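Local coordinates for elongin-C (PDB 5ZB2), which serves as the Skp1-like linker of a cullin-3 ubiquitin ligase that polyubiquitylates an RNA polymerase II subunit, and takes part in global genomic repair, at residues V62-Y67 and P82-P87. Residues are numbered along the deposited sequence; the frame is centred on the assembly and turned at random.
Sequences VEYLNY and PEFEIP
In the BTB/POZ-type fold of this Skp1-family protein, an aromatic cluster of Tyr64, Tyr67 and Phe84 packs the extended segment 82-87, which leads toward helix 91-101, against helix 55-71, and it illustrates how one ring can tie an irregular chain to a helix. Phe84 is that ring. Its first torsion, with CG anti to the backbone N, directs CG toward the helix. Farther out on the ring, CE1 comes within 3.4 Å of Tyr64 CA and CZ lies 3.7 Å from Tyr64 CB. Tyr64 meets it in a T-shaped stack: the tyrosine edge is directed at the phenylalanine face, the planes stand at 87°, and Tyr64 CD1 sits 4.2 Å above the centre of the Phe84 ring. At the Phe84 rim, Glu63 CG approaches CE1 to 3.7 Å. Tyr67 touches both the ring and the backbone of the loop. Its own ring meets that of Phe84 at an oblique 54°. Between segments 62-67 and 82-87 a hydrogen bond runs from Tyr67 OH to Pro82 O (2.6 Å), with a C=O...donor angle of 159°. A phenylalanine in place of Tyr67 would probably keep the ring packing but leave the Pro82 carbonyl without its hydroxyl donor, so that the start of the segment is held less firmly. The same cluster faces the partner protein: Leu8 and Leu11 of the RAD7 chain pack on Tyr64 and Phe84 respectively, Val5 of that chain packs on Tyr67, and Tyr64 OH is hydrogen-bonded to the backbone O of RAD7 Ser6. Within elongin-C, Phe84 CB lies over one face of the Tyr67 ring, a CH-pi contact 4.1 Å from the ring centroid.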
loop_
_atom_site.group_PDB
_atom_site.type_symbol
_atom_site.label_atom_id
_atom_site.label_comp_id
_atom_site.label_asym_id
_atom_site.label_seq_id
_atom_site.Cartn_x
_atom_site.Cartn_y
_atom_site.Cartn_z
ATOM N N VAL B 62 27.260 -22.350 -23.143
ATOM C CA VAL B 62 28.603 -22.901 -23.312
ATOM C C VAL B 62 29.647 -21.845 -22.983
ATOM O O VAL B 62 30.670 -22.136 -22.349
ATOM C CB VAL B 62 28.782 -23.447 -24.741
ATOM C CG1 VAL B 62 30.180 -24.026 -24.925
ATOM C CG2 VAL B 62 27.730 -24.505 -25.049
ATOM N N GLU B 63 29.406 -20.602 -23.403
ATOM C CA GLU B 63 30.341 -19.525 -23.096
ATOM C C GLU B 63 30.514 -19.364 -21.589
ATOM O O GLU B 63 31.620 -19.085 -21.111
ATOM C CB GLU B 63 29.864 -18.218 -23.732
ATOM C CG GLU B 63 30.820 -17.044 -23.538
ATOM C CD GLU B 63 30.355 -15.782 -24.247
ATOM O OE1 GLU B 63 29.544 -15.891 -25.193
ATOM O OE2 GLU B 63 30.797 -14.681 -23.853
ATOM N N TYR B 64 29.435 -19.544 -20.822
ATOM C CA TYR B 64 29.550 -19.454 -19.370
ATOM C C TYR B 64 30.287 -20.658 -18.795
ATOM O O TYR B 64 31.123 -20.507 -17.897
ATOM C CB TYR B 64 28.170 -19.326 -18.721
ATOM C CG TYR B 64 28.239 -19.427 -17.214
ATOM C CD1 TYR B 64 28.551 -18.318 -16.440
ATOM C CD2 TYR B 64 28.023 -20.636 -16.567
ATOM C CE1 TYR B 64 28.636 -18.407 -15.062
ATOM C CE2 TYR B 64 28.105 -20.735 -15.191
ATOM C CZ TYR B 64 28.411 -19.618 -14.443
ATOM O OH TYR B 64 28.495 -19.709 -13.072
ATOM N N LEU B 65 29.981 -21.861 -19.287
ATOM C CA LEU B 65 30.632 -23.060 -18.766
ATOM C C LEU B 65 32.145 -22.952 -18.886
ATOM O O LEU B 65 32.874 -23.135 -17.904
ATOM C CB LEU B 65 30.119 -24.299 -19.504
ATOM C CG LEU B 65 28.656 -24.671 -19.264
ATOM C CD1 LEU B 65 28.251 -25.826 -20.161
ATOM C CD2 LEU B 65 28.411 -25.026 -17.803
ATOM N N ASN B 66 32.640 -22.652 -20.089
ATOM C CA ASN B 66 34.069 -22.418 -20.257
ATOM C C ASN B 66 34.537 -21.293 -19.345
ATOM O O ASN B 66 35.552 -21.418 -18.651
ATOM C CB ASN B 66 34.376 -22.093 -21.719
ATOM C CG ASN B 66 33.913 -23.183 -22.663
ATOM O OD1 ASN B 66 34.029 -24.371 -22.363
ATOM N ND2 ASN B 66 33.372 -22.784 -23.809
ATOM N N TYR B 67 33.791 -20.187 -19.325
ATOM C CA TYR B 67 34.117 -19.082 -18.431
ATOM C C TYR B 67 34.195 -19.550 -16.983
ATOM O O TYR B 67 35.028 -19.064 -16.209
ATOM C CB TYR B 67 33.075 -17.973 -18.582
ATOM C CG TYR B 67 33.094 -16.942 -17.478
ATOM C CD1 TYR B 67 33.957 -15.855 -17.531
ATOM C CD2 TYR B 67 32.241 -17.049 -16.387
ATOM C CE1 TYR B 67 33.974 -14.908 -16.524
ATOM C CE2 TYR B 67 32.252 -16.107 -15.376
ATOM C CZ TYR B 67 33.119 -15.039 -15.450
ATOM O OH TYR B 67 33.134 -14.098 -14.446
ATOM N N PRO B 82 37.042 -11.341 -14.707
ATOM C CA PRO B 82 36.165 -10.516 -15.545
ATOM C C PRO B 82 34.699 -10.824 -15.294
ATOM O O PRO B 82 34.333 -11.868 -14.751
ATOM C CB PRO B 82 36.564 -10.893 -16.977
ATOM C CG PRO B 82 37.874 -11.570 -16.858
ATOM C CD PRO B 82 37.883 -12.231 -15.524
ATOM N N GLU B 83 33.850 -9.888 -15.708
ATOM C CA GLU B 83 32.410 -10.069 -15.618
ATOM C C GLU B 83 31.903 -10.779 -16.866
ATOM O O GLU B 83 32.379 -10.526 -17.976
ATOM C CB GLU B 83 31.695 -8.726 -15.453
ATOM C CG GLU B 83 31.948 -7.732 -16.578
ATOM C CD GLU B 83 31.029 -6.532 -16.509
ATOM O OE1 GLU B 83 29.844 -6.708 -16.154
ATOM O OE2 GLU B 83 31.490 -5.410 -16.806
ATOM N N PHE B 84 30.944 -11.676 -16.671
ATOM C CA PHE B 84 30.314 -12.387 -17.778
ATOM C C PHE B 84 29.176 -11.525 -18.309
ATOM O O PHE B 84 28.161 -11.338 -17.631
ATOM C CB PHE B 84 29.811 -13.755 -17.324
ATOM C CG PHE B 84 29.242 -14.587 -18.432
ATOM C CD1 PHE B 84 30.057 -15.422 -19.176
ATOM C CD2 PHE B 84 27.891 -14.536 -18.732
ATOM C CE1 PHE B 84 29.538 -16.189 -20.199
ATOM C CE2 PHE B 84 27.366 -15.303 -19.754
ATOM C CZ PHE B 84 28.192 -16.130 -20.489
ATOM N N GLU B 85 29.350 -10.992 -19.514
ATOM C CA GLU B 85 28.328 -10.147 -20.113
ATOM C C GLU B 85 27.103 -10.973 -20.487
ATOM O O GLU B 85 27.216 -12.085 -21.011
ATOM C CB GLU B 85 28.884 -9.440 -21.347
ATOM C CG GLU B 85 30.050 -8.509 -21.053
ATOM C CD GLU B 85 30.647 -7.903 -22.310
ATOM O OE1 GLU B 85 30.323 -8.385 -23.416
ATOM O OE2 GLU B 85 31.438 -6.944 -22.192
ATOM N N ILE B 86 25.924 -10.422 -20.212
ATOM C CA ILE B 86 24.661 -11.081 -20.530
ATOM C C ILE B 86 23.787 -10.094 -21.295
ATOM O O ILE B 86 23.359 -9.082 -20.721
ATOM C CB ILE B 86 23.958 -11.583 -19.258
ATOM C CG1 ILE B 86 24.777 -12.709 -18.619
ATOM C CG2 ILE B 86 22.542 -12.061 -19.578
ATOM C CD1 ILE B 86 24.232 -13.222 -17.300
ATOM N N PRO B 87 23.488 -10.336 -22.572
ATOM C CA PRO B 87 22.649 -9.386 -23.315
ATOM C C PRO B 87 21.282 -9.230 -22.669
ATOM O O PRO B 87 20.661 -10.206 -22.243
ATOM C CB PRO B 87 22.545 -10.012 -24.712
ATOM C CG PRO B 87 23.670 -10.980 -24.801
ATOM C CD PRO B 87 23.912 -11.470 -23.412
#